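PDB 4QFL: ABC transporter periplasmic peptide-binding protein, which binds dipeptides such as Ala-Phe in the periplasm, probably delivering them to an ABC transporter for uptake into the cell. Local coordinates for residues T121-R124 with Y129-Y132; F126-Y129 with H133-G136. All coordinates share one frame; numbering follows the deposited sequence.

Overall arrangement
Contacts 1 and 2 share one element, the loop that leaves helix 115-126 and runs toward helix 141-145, and the centres of both lie about 23 Å from the centre of the chain. Contact 1 is the buried one: it folds the loop back on the helix, and its chemistry is polar, led by an asparagine amide, with a weaker bond from an arginine. Contact 2 lies nearer solvent and closes the loop on itself through a histidine, a valine and a phenylalanine, with no hydrogen bond between its two segments. Their centres are only about 5 Å apart, and a probable hydrogen bond joins R124 of the first to H133 of the second. The same loop thus has polar bonding inside and mainly van der Waals contact outside.

Contact 1: residues T121-R124 with Y129-Y132; sequences TFSR and YNPY
R124 and N130 bring the two backbones closest, their CA atoms 5.4 Å apart, where the loop 129-132, neither helix nor strand, turns back beside the helical segment 121-124. N130 directs its CB toward the helix, and with CG anti to the backbone N (chi1 -177°) its amide lies against the backbone of R124, CG resting 3.4 Å from R124 CA. The two ends of this amide work differently. ND2 donates to S123 OG at 2.9 Å, the hydroxyl lying almost exactly in the amide plane; S123 OG is also bonded to I119 O one turn earlier in helix 115-126. OD1 faces back into its own loop and takes the N-H of Y132 at 2.7 Å in its carbonyl plane, which makes an Asx turn. One side chain therefore shapes the loop and fastens it to the last turns of helix 115-126, in this family 5 solute-binding protein. The R124 chain runs out extended and crosses Y132 at a slant: NE reaches Y132 O at 3.1 Å, a weak bond because the angle at the hydrogen is 134°, and NE has a second partner in Y140 OH. Y132 CB and CD2 lie over one face of the guanidinium, CD2 4.3 Å above its plane, while the phenol ring is tilted 66° from it. Beyond the two segments, NH2 forms a salt bridge with D204, so the arginine's charge is met there, and Y132 OH bonds to A191 O, carrying the tyrosine over to helix 188-196.

Contact 2: residues F126-Y129 with H133-G136; sequences FDVY and HFVG
H133 presses against V128 and the peptide before it, and it has the largest share of surface buried here. Its CB is directed toward segment 126-129 and comes 3.2 Å from D127 O. A chi1 of -177° swings CG opposite the backbone N and lays the imidazole beside the D127-V128 peptide, so that D127 C and V128 N lie over one of its faces, both offset toward the rim. V128 runs side by side with the histidine, the two side chains pointing the same way, and its CG1 methyl touches the NE2-CD2 side of the ring, 3.5 Å from H133 NE2. F134 completes the group by turning a ring face to its neighbour: H133 CD2 sits 3.4 Å above that ring's centre, while F134 CE2 lies in the plane of the imidazole at its edge. From the rim of the phenyl ring, CZ meets V128 CG1 at 3.9 Å, and CE2 approaches V128 O. V128 is presented by a loop that D127 shapes: D127 OD1 accepts the N-H of Y129 at 2.8 Å, from above the carboxylate plane, in an Asx turn. On the polar side, H133 ND1 is hydrogen-bonded to R124 O, tying the imidazole to helix 115-126. Were H133 an alanine, R124 O would probably lose this partner, and V128 CG1 and the F134 ring face would each lose the imidazole edge they now pack on. V128 and F134 also touch a crystal neighbour, so the lattice may influence their arrangement. With no hydrogen bond between the two segments, and the D127 carboxylate well away from the imidazole, van der Waals contact joins them, while the histidine's polar bond is made to the helix.

Contact 1: residues T121-R124 with Y129-Y132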
loop_
_atom_site.group_PDB
_atom_site.type_symbol
_atom_site.label_atom_id
_atom_site.label_comp_id
_atom_site.label_asym_id
_atom_site.label_seq_id
_atom_site.Cartn_x
_atom_site.Cartn_y
_atom_site.Cartn_z
ATOM N N THR A 121 5.510 19.416 7.197
ATOM C CA THR A 121 4.950 18.146 6.744
ATOM C C THR A 121 5.631 16.950 7.391
ATOM O O THR A 121 4.974 16.016 7.883
ATOM C CB THR A 121 5.083 18.009 5.220
ATOM O OG1 THR A 121 4.356 19.065 4.587
ATOM C CG2 THR A 121 4.535 16.660 4.762
ATOM N N PHE A 122 6.957 16.973 7.382
ATOM C CA PHE A 122 7.706 15.817 7.864
ATOM C C PHE A 122 8.008 15.827 9.363
ATOM O O PHE A 122 8.100 14.763 9.977
ATOM C CB PHE A 122 8.922 15.526 6.970
ATOM C CG PHE A 122 8.524 15.120 5.572
ATOM C CD1 PHE A 122 8.058 13.840 5.317
ATOM C CD2 PHE A 122 8.533 16.041 4.536
ATOM C CE1 PHE A 122 7.651 13.478 4.064
ATOM C CE2 PHE A 122 8.121 15.679 3.275
ATOM C CZ PHE A 122 7.671 14.396 3.044
ATOM N N SER A 123 8.114 17.006 9.966
ATOM C CA SER A 123 8.249 17.049 11.410
ATOM C C SER A 123 6.929 16.660 12.073
ATOM O O SER A 123 6.926 16.224 13.216
ATOM C CB SER A 123 8.743 18.407 11.907
ATOM O OG SER A 123 7.751 19.404 11.756
ATOM N N ARG A 124 5.810 16.790 11.365
ATOM C CA ARG A 124 4.542 16.304 11.914
ATOM C C ARG A 124 4.640 14.827 12.318
ATOM O O ARG A 124 3.975 14.376 13.249
ATOM C CB ARG A 124 3.384 16.505 10.923
ATOM C CG ARG A 124 2.068 15.886 11.395
ATOM C CD ARG A 124 0.880 16.185 10.493
ATOM N NE ARG A 124 -0.354 15.651 11.074
ATOM C CZ ARG A 124 -1.535 15.673 10.465
ATOM N NH1 ARG A 124 -1.651 16.200 9.254
ATOM N NH2 ARG A 124 -2.598 15.160 11.058
ATOM N N TYR A 129 6.561 17.849 19.286
ATOM C CA TYR A 129 6.325 19.280 19.473
ATOM C C TYR A 129 5.584 19.923 18.321
ATOM O O TYR A 129 5.087 21.038 18.444
ATOM C CB TYR A 129 7.637 20.018 19.700
ATOM C CG TYR A 129 8.242 19.704 21.034
ATOM C CD1 TYR A 129 7.712 20.243 22.204
ATOM C CD2 TYR A 129 9.328 18.857 21.128
ATOM C CE1 TYR A 129 8.267 19.947 23.430
ATOM C CE2 TYR A 129 9.887 18.557 22.347
ATOM C CZ TYR A 129 9.361 19.102 23.495
ATOM O OH TYR A 129 9.939 18.787 24.699
ATOM N N ASN A 130 5.528 19.223 17.195
ATOM C CA ASN A 130 4.760 19.699 16.057
ATOM C C ASN A 130 3.297 19.757 16.462
ATOM O O ASN A 130 2.756 18.786 16.964
ATOM C CB ASN A 130 4.976 18.793 14.840
ATOM C CG ASN A 130 4.255 19.291 13.610
ATOM O OD1 ASN A 130 3.039 19.485 13.635
ATOM N ND2 ASN A 130 4.998 19.522 12.531
ATOM N N PRO A 131 2.650 20.904 16.245
ATOM C CA PRO A 131 1.296 21.078 16.763
ATOM C C PRO A 131 0.307 20.115 16.126
ATOM O O PRO A 131 -0.822 19.996 16.587
ATOM C CB PRO A 131 0.967 22.518 16.381
ATOM C CG PRO A 131 1.842 22.802 15.214
ATOM C CD PRO A 131 3.105 22.079 15.487
ATOM N N TYR A 132 0.729 19.431 15.072
ATOM C CA TYR A 132 -0.153 18.490 14.398
ATOM C C TYR A 132 0.247 17.040 14.649
ATOM O O TYR A 132 -0.408 16.107 14.177
ATOM C CB TYR A 132 -0.188 18.792 12.910
ATOM C CG TYR A 132 -1.169 19.874 12.568
ATOM C CD1 TYR A 132 -0.857 21.218 12.755
ATOM C CD2 TYR A 132 -2.411 19.551 12.064
ATOM C CE1 TYR A 132 -1.769 22.211 12.444
ATOM C CE2 TYR A 132 -3.326 20.523 11.745
ATOM C CZ TYR A 132 -3.008 21.853 11.934
ATOM O OH TYR A 132 -3.950 22.799 11.602
#

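Contact 2: residues F126-Y129 with H133-G136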
loop_
_atom_site.group_PDB
_atom_site.type_symbol
_atom_site.label_atom_id
_atom_site.label_comp_id
_atom_site.label_asym_id
_atom_site.label_seq_id
_atom_site.Cartn_x
_atom_site.Cartn_y
_atom_site.Cartn_z
ATOM N N PHE A 126 7.614 12.956 13.252
ATOM C CA PHE A 126 8.569 12.537 14.275
ATOM C C PHE A 126 8.664 13.480 15.465
ATOM O O PHE A 126 9.190 13.107 16.508
ATOM C CB PHE A 126 9.965 12.372 13.674
ATOM C CG PHE A 126 10.573 13.660 13.202
ATOM C CD1 PHE A 126 11.089 14.568 14.104
ATOM C CD2 PHE A 126 10.631 13.962 11.856
ATOM C CE1 PHE A 126 11.640 15.752 13.675
ATOM C CE2 PHE A 126 11.186 15.147 11.426
ATOM C CZ PHE A 126 11.693 16.045 12.337
ATOM N N ASP A 127 8.183 14.704 15.303
ATOM C CA ASP A 127 8.347 15.713 16.337
ATOM C C ASP A 127 7.093 15.828 17.177
ATOM O O ASP A 127 6.070 16.306 16.707
ATOM C CB ASP A 127 8.676 17.062 15.701
ATOM C CG ASP A 127 9.184 18.081 16.700
ATOM O OD1 ASP A 127 8.986 17.896 17.923
ATOM O OD2 ASP A 127 9.771 19.084 16.249
ATOM N N VAL A 128 7.175 15.398 18.430
ATOM C CA VAL A 128 6.030 15.481 19.331
ATOM C C VAL A 128 5.656 16.931 19.618
ATOM O O VAL A 128 4.570 17.204 20.128
ATOM C CB VAL A 128 6.295 14.750 20.658
ATOM C CG1 VAL A 128 6.057 13.261 20.509
ATOM C CG2 VAL A 128 7.705 15.037 21.132
ATOM N N TYR A 129 6.561 17.849 19.286
ATOM C CA TYR A 129 6.325 19.280 19.473
ATOM C C TYR A 129 5.584 19.923 18.321
ATOM O O TYR A 129 5.087 21.038 18.444
ATOM C CB TYR A 129 7.637 20.018 19.700
ATOM C CG TYR A 129 8.242 19.704 21.034
ATOM C CD1 TYR A 129 7.712 20.243 22.204
ATOM C CD2 TYR A 129 9.328 18.857 21.128
ATOM C CE1 TYR A 129 8.267 19.947 23.430
ATOM C CE2 TYR A 129 9.887 18.557 22.347
ATOM C CZ TYR A 129 9.361 19.102 23.495
ATOM O OH TYR A 129 9.939 18.787 24.699
ATOM N N HIS A 133 1.313 16.851 15.410
ATOM C CA HIS A 133 1.778 15.503 15.690
ATOM C C HIS A 133 0.655 14.620 16.211
ATOM O O HIS A 133 0.503 13.479 15.778
ATOM C CB HIS A 133 2.933 15.504 16.686
ATOM C CG HIS A 133 3.485 14.139 16.951
ATOM N ND1 HIS A 133 4.076 13.373 15.969
ATOM C CD2 HIS A 133 3.513 13.391 18.080
ATOM C CE1 HIS A 133 4.458 12.218 16.485
ATOM N NE2 HIS A 133 4.128 12.205 17.765
ATOM N N PHE A 134 -0.135 15.153 17.134
ATOM C CA PHE A 134 -1.201 14.373 17.762
ATOM C C PHE A 134 -2.596 14.635 17.178
ATOM O O PHE A 134 -3.604 14.222 17.759
ATOM C CB PHE A 134 -1.225 14.614 19.273
ATOM C CG PHE A 134 0.013 14.155 19.987
ATOM C CD1 PHE A 134 0.263 12.808 20.170
ATOM C CD2 PHE A 134 0.908 15.073 20.501
ATOM C CE1 PHE A 134 1.401 12.389 20.833
ATOM C CE2 PHE A 134 2.045 14.659 21.167
ATOM C CZ PHE A 134 2.289 13.323 21.336
ATOM N N VAL A 135 -2.664 15.310 16.037
ATOM C CA VAL A 135 -3.961 15.578 15.430
ATOM C C VAL A 135 -4.515 14.335 14.775
ATOM O O VAL A 135 -3.769 13.512 14.248
ATOM C CB VAL A 135 -3.901 16.715 14.407
ATOM C CG1 VAL A 135 -5.141 16.707 13.524
ATOM C CG2 VAL A 135 -3.758 18.033 15.124
ATOM N N GLY A 136 -5.835 14.202 14.827
ATOM C CA GLY A 136 -6.502 13.067 14.227
ATOM C C GLY A 136 -6.411 11.885 15.159
ATOM O O GLY A 136 -6.663 12.014 16.363
#